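Local structure of phosphate-binding protein (Homo sapiens, 2V3Q) at residues 81-86 / 300-305; 94-99 / 207-212. The protein binds inorganic phosphate as a secreted transport protein of the PstS family and associates with the paraoxonase PON1. One frame throughout, in Å; residues are numbered along the deposited sequence.

Interaction 1 (81-86 / 300-305); sequences GKLIQV and NLIFSQ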
# COMPACT_ATOMS: atom_id res chain seq x y z
N GLY A 81 -2.59 6.35 -25.02
CA GLY A 81 -3.79 5.64 -24.55
C GLY A 81 -4.14 5.94 -23.08
O GLY A 81 -3.33 6.52 -22.34
N LYS A 82 -5.30 5.48 -22.64
CA LYS A 82 -5.75 5.77 -21.30
C LYS A 82 -4.83 5.07 -20.31
O LYS A 82 -4.41 3.93 -20.57
CB LYS A 82 -7.16 5.18 -21.13
CG LYS A 82 -8.19 6.17 -21.67
CD LYS A 82 -9.62 5.57 -21.72
CE LYS A 82 -10.10 5.10 -20.32
NZ LYS A 82 -10.26 6.30 -19.41
N LEU A 83 -4.56 5.70 -19.16
CA LEU A 83 -3.93 4.92 -18.09
C LEU A 83 -4.94 3.97 -17.42
O LEU A 83 -6.19 4.22 -17.42
CB LEU A 83 -3.08 5.72 -17.10
CG LEU A 83 -3.59 6.50 -15.91
CD1 LEU A 83 -4.33 5.67 -14.75
CD2 LEU A 83 -2.40 7.35 -15.30
N ILE A 84 -4.38 2.93 -16.82
CA ILE A 84 -5.18 1.94 -16.07
C ILE A 84 -4.63 1.97 -14.64
O ILE A 84 -3.42 1.76 -14.46
CB ILE A 84 -4.99 0.59 -16.67
CG1 ILE A 84 -5.71 0.52 -18.06
CG2 ILE A 84 -5.52 -0.60 -15.73
CD1 ILE A 84 -5.26 -0.73 -18.83
N GLN A 85 -5.52 2.13 -13.66
CA GLN A 85 -5.12 1.98 -12.27
C GLN A 85 -5.97 0.93 -11.61
O GLN A 85 -7.19 1.06 -11.60
CB GLN A 85 -5.34 3.33 -11.56
CG GLN A 85 -4.87 3.27 -10.08
CD GLN A 85 -5.24 4.55 -9.29
OE1 GLN A 85 -6.40 5.11 -9.34
NE2 GLN A 85 -4.26 5.03 -8.58
N VAL A 86 -5.36 -0.16 -11.14
CA VAL A 86 -6.16 -1.25 -10.58
C VAL A 86 -5.52 -1.73 -9.25
O VAL A 86 -4.33 -1.67 -9.13
CB VAL A 86 -6.32 -2.52 -11.59
CG1 VAL A 86 -7.28 -2.22 -12.74
CG2 VAL A 86 -5.00 -2.99 -12.17
N ASN A 300 -1.57 -0.93 -5.51
CA ASN A 300 -2.14 -0.90 -6.83
C ASN A 300 -1.11 -1.00 -7.94
O ASN A 300 0.13 -0.83 -7.70
CB ASN A 300 -2.92 0.42 -6.97
CG ASN A 300 -3.76 0.69 -5.69
OD1 ASN A 300 -4.48 -0.21 -5.24
ND2 ASN A 300 -3.57 1.87 -5.03
N LEU A 301 -1.63 -1.26 -9.15
CA LEU A 301 -0.79 -1.20 -10.35
C LEU A 301 -1.24 -0.06 -11.25
O LEU A 301 -2.45 0.25 -11.35
CB LEU A 301 -1.00 -2.47 -11.17
CG LEU A 301 -0.73 -3.77 -10.38
CD1 LEU A 301 -1.03 -5.01 -11.24
CD2 LEU A 301 0.70 -3.83 -9.94
N ILE A 302 -0.27 0.56 -11.93
CA ILE A 302 -0.61 1.62 -12.95
C ILE A 302 0.04 1.15 -14.23
O ILE A 302 1.26 0.86 -14.26
CB ILE A 302 -0.04 2.99 -12.52
CG1 ILE A 302 -0.64 3.37 -11.13
CG2 ILE A 302 -0.37 4.03 -13.54
CD1 ILE A 302 0.10 4.64 -10.43
N PHE A 303 -0.77 0.98 -15.26
CA PHE A 303 -0.30 0.48 -16.57
C PHE A 303 -0.86 1.35 -17.62
O PHE A 303 -1.74 2.18 -17.33
CB PHE A 303 -0.81 -0.97 -16.82
CG PHE A 303 0.09 -2.01 -16.25
CD1 PHE A 303 0.00 -2.34 -14.90
CD2 PHE A 303 1.02 -2.72 -17.11
CE1 PHE A 303 0.85 -3.35 -14.35
CE2 PHE A 303 1.90 -3.75 -16.57
CZ PHE A 303 1.82 -4.07 -15.20
N SER A 304 -0.41 1.17 -18.86
CA SER A 304 -1.08 1.85 -19.98
C SER A 304 -2.07 0.83 -20.61
O SER A 304 -1.78 -0.35 -20.68
CB SER A 304 -0.04 2.19 -21.05
OG SER A 304 -0.57 2.94 -22.13
N GLN A 305 -3.15 1.33 -21.18
CA GLN A 305 -3.93 0.50 -22.05
C GLN A 305 -3.20 0.11 -23.35
O GLN A 305 -3.47 -0.96 -23.94
CB GLN A 305 -5.31 1.14 -22.28
CG GLN A 305 -6.31 0.19 -23.09
CD GLN A 305 -7.57 0.87 -23.59
OE1 GLN A 305 -7.87 2.02 -23.21
NE2 GLN A 305 -8.36 0.13 -24.45
O HOH W 1 -1.15 5.42 -21.34
O HOH W 2 -6.92 4.26 -24.60
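Five backbone hydrogen bonds join 81-86 to 300-305. Ile84 and Phe303 exchange two, as do Val86 and Leu301, which marks both as antiparallel hydrogen-bonded pairs; Leu301 N to Val86 O is the shortest at 2.7 Å. The fifth, Gln305 N to Lys82 O (3.0 Å), approaches at a C=O...N angle of 174°. Between the two bonded pairs, Ile302 CA lies 3.2 Å from Ile84 O, a CA-H...O contact.

Two waters extend the pairing. One donates to Gly81 O and to Ser304 OG, which is also hydrogen-bonded to Cys306 O; the other accepts from Lys82 N and donates to Gln305 OE1, while Gln305 NE2 is held by the carbonyls of Ala360 and Ser362.

Apolar contacts fall on both faces. With its CG1 anti to the carbonyl carbon (chi1 -71°), Ile84 reaches along the partner chain until CD1 is 3.7 Å from Gln305 CA. Val86 CG2 packs 4.2 Å from Leu301 CB, an atom that also lies at the edge of the Phe303 ring, in its plane. On the other face, Leu83 CD2 meets Ile302 CG2 at 4.3 Å, and both side chains touch helix 32-41.

The strand axes run 159° apart, 4.6 Å at closest: the antiparallel edge of a mixed five-stranded sheet, backed by helices as in the alpha/beta domains of periplasmic-type phosphate-binding proteins.

Interaction 2 (94-99 / 207-212); sequences AIPFRK and RITYIS. With EDO (1,2-ethanediol), chain Q.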
# COMPACT_ATOMS: atom_id res chain seq x y z
N ALA A 94 1.36 -2.89 9.35
CA ALA A 94 1.87 -3.49 10.61
C ALA A 94 2.58 -2.48 11.48
O ALA A 94 3.13 -1.49 10.94
CB ALA A 94 2.79 -4.70 10.30
N ILE A 95 2.61 -2.75 12.79
CA ILE A 95 3.26 -1.82 13.76
C ILE A 95 4.32 -2.56 14.59
O ILE A 95 4.05 -3.00 15.74
CB ILE A 95 2.19 -1.18 14.75
CG1 ILE A 95 0.96 -0.55 14.00
CG2 ILE A 95 2.93 -0.12 15.73
CD1 ILE A 95 1.34 0.55 13.04
N PRO A 96 5.50 -2.82 13.99
CA PRO A 96 6.51 -3.56 14.74
C PRO A 96 7.28 -2.60 15.63
O PRO A 96 7.24 -1.35 15.41
CB PRO A 96 7.43 -4.11 13.63
CG PRO A 96 7.42 -2.99 12.58
CD PRO A 96 5.90 -2.59 12.57
N PHE A 97 7.96 -3.13 16.62
CA PHE A 97 8.68 -2.28 17.56
C PHE A 97 9.83 -3.06 18.16
O PHE A 97 9.84 -4.33 18.10
CB PHE A 97 7.69 -1.80 18.69
CG PHE A 97 7.08 -2.95 19.44
CD1 PHE A 97 7.73 -3.47 20.53
CD2 PHE A 97 5.86 -3.55 19.00
CE1 PHE A 97 7.23 -4.59 21.23
CE2 PHE A 97 5.29 -4.62 19.68
CZ PHE A 97 5.97 -5.18 20.80
N ARG A 98 10.82 -2.34 18.73
CA ARG A 98 11.96 -3.02 19.38
C ARG A 98 11.94 -2.61 20.85
O ARG A 98 12.40 -1.51 21.22
CB ARG A 98 13.25 -2.56 18.75
CG ARG A 98 14.49 -3.27 19.37
CD ARG A 98 15.77 -2.92 18.57
NE ARG A 98 16.92 -3.35 19.41
CZ ARG A 98 17.73 -2.51 20.07
NH1 ARG A 98 17.61 -1.20 19.98
NH2 ARG A 98 18.71 -2.98 20.82
N LYS A 99 11.30 -3.43 21.67
CA LYS A 99 11.15 -3.13 23.13
C LYS A 99 10.91 -4.46 23.85
O LYS A 99 9.82 -5.04 23.73
CB LYS A 99 9.98 -2.15 23.41
CG LYS A 99 9.89 -1.69 24.86
CD LYS A 99 11.13 -0.89 25.33
CE LYS A 99 10.90 -0.46 26.79
NZ LYS A 99 12.14 0.21 27.41
N ARG A 207 12.17 1.89 19.78
CA ARG A 207 11.67 2.34 18.45
C ARG A 207 10.39 1.59 18.03
O ARG A 207 10.17 0.42 18.38
CB ARG A 207 12.75 2.07 17.39
CG ARG A 207 13.75 3.25 17.40
CD ARG A 207 14.93 3.06 16.36
NE ARG A 207 15.84 4.22 16.53
CZ ARG A 207 16.81 4.52 15.67
NH1 ARG A 207 17.10 3.74 14.60
NH2 ARG A 207 17.54 5.60 15.90
N ILE A 208 9.55 2.29 17.28
CA ILE A 208 8.28 1.72 16.83
C ILE A 208 8.07 2.34 15.44
O ILE A 208 8.53 3.48 15.20
CB ILE A 208 7.12 2.08 17.79
CG1 ILE A 208 5.81 1.38 17.37
CG2 ILE A 208 6.86 3.66 17.92
CD1 ILE A 208 4.69 1.25 18.60
N THR A 209 7.39 1.63 14.57
CA THR A 209 7.12 2.22 13.24
C THR A 209 5.83 1.67 12.64
O THR A 209 5.07 0.90 13.31
CB THR A 209 8.32 2.04 12.29
OG1 THR A 209 8.14 2.85 11.11
CG2 THR A 209 8.43 0.50 11.86
N TYR A 210 5.57 2.04 11.38
CA TYR A 210 4.42 1.52 10.60
C TYR A 210 5.04 1.03 9.30
O TYR A 210 5.96 1.69 8.77
CB TYR A 210 3.37 2.66 10.35
CG TYR A 210 3.92 3.86 9.59
CD1 TYR A 210 3.80 3.93 8.17
CD2 TYR A 210 4.59 4.91 10.27
CE1 TYR A 210 4.30 5.03 7.47
CE2 TYR A 210 5.09 6.02 9.54
CZ TYR A 210 4.99 6.01 8.16
OH TYR A 210 5.56 7.04 7.49
N ILE A 211 4.61 -0.12 8.80
CA ILE A 211 5.32 -0.73 7.66
C ILE A 211 4.49 -1.82 6.99
O ILE A 211 3.59 -2.46 7.62
CB ILE A 211 6.65 -1.38 8.16
CG1 ILE A 211 7.65 -1.48 6.99
CG2 ILE A 211 6.40 -2.68 8.97
CD1 ILE A 211 9.10 -1.69 7.45
N SER A 212 4.82 -2.08 5.73
CA SER A 212 4.39 -3.33 5.08
C SER A 212 4.48 -4.59 5.95
O SER A 212 5.50 -4.86 6.57
CB SER A 212 5.26 -3.54 3.81
OG SER A 212 4.91 -4.78 3.19
C1 EDO Q . 11.54 -2.56 30.64
O1 EDO Q . 10.37 -2.04 30.07
C2 EDO Q . 12.11 -1.33 31.27
O2 EDO Q . 12.76 -0.74 30.13
O HOH W 3 15.03 0.90 19.39
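Arg207 O receives the backbone N of Arg98 at 2.9 Å, and Phe97 CA and CB crowd the same oxygen, CB at 3.3 Å. Further along, Thr209 N bonds to Pro96 O, and Ala94 and Ile211 exchange a reciprocal pair of bonds bent to 148° and 142° at the hydrogens. Pro96 has no N-H to give, and Thr209 O, buried without a hydrogen-bonding partner, is instead met by Ile95 CA at 3.3 Å in a CA-H...O contact.

Both branches of Ile95 lie to one side of that oxygen. Its CG2, anti to the backbone N, lies 3.6 Å from Ile208 CG1, while the other branch, folded by a chi2 of -60°, brings CD1 to 4.0 Å from Tyr210 CB. An alanine here would lack both branches and would probably open a gap between Ile208 CG1 and Tyr210 CB, each losing one of its apolar neighbours. The Pro96 ring turns the other way: its CD touches Ile211 CG2 at 3.6 Å and its CG meets Thr209 CG2 at 3.7 Å.

Helices 190-199 and 213-216 pack on the side of Pro96 and Ile211, whereas Ile208 and Tyr210 lean on strand 136-140, which also bonds to the Ile208 backbone and is the parallel neighbour of strand 207-208.

Both interactions are buried and antiparallel in direction, yet they lie on opposite sides of the chain's centre, 32 Å apart between centres and about 12 Å at the nearest atoms. They share no strand pair, although strand 83-92 in interaction 1 runs on into the loop that carries 94-99 in interaction 2. Interaction 1 is regular: hydrogen-bonded and non-hydrogen-bonded pairs alternate within the mixed sheet, burying 551 Å² with five backbone bonds. Interaction 2 buries 441 Å² and has only isolated bridges, with 94-99 running along the short edge strand 207-208 of a separate parallel sheet. Its four bonds follow a broken register, where Pro96 offers no N-H and Thr209 O is left without a hydrogen-bonding partner.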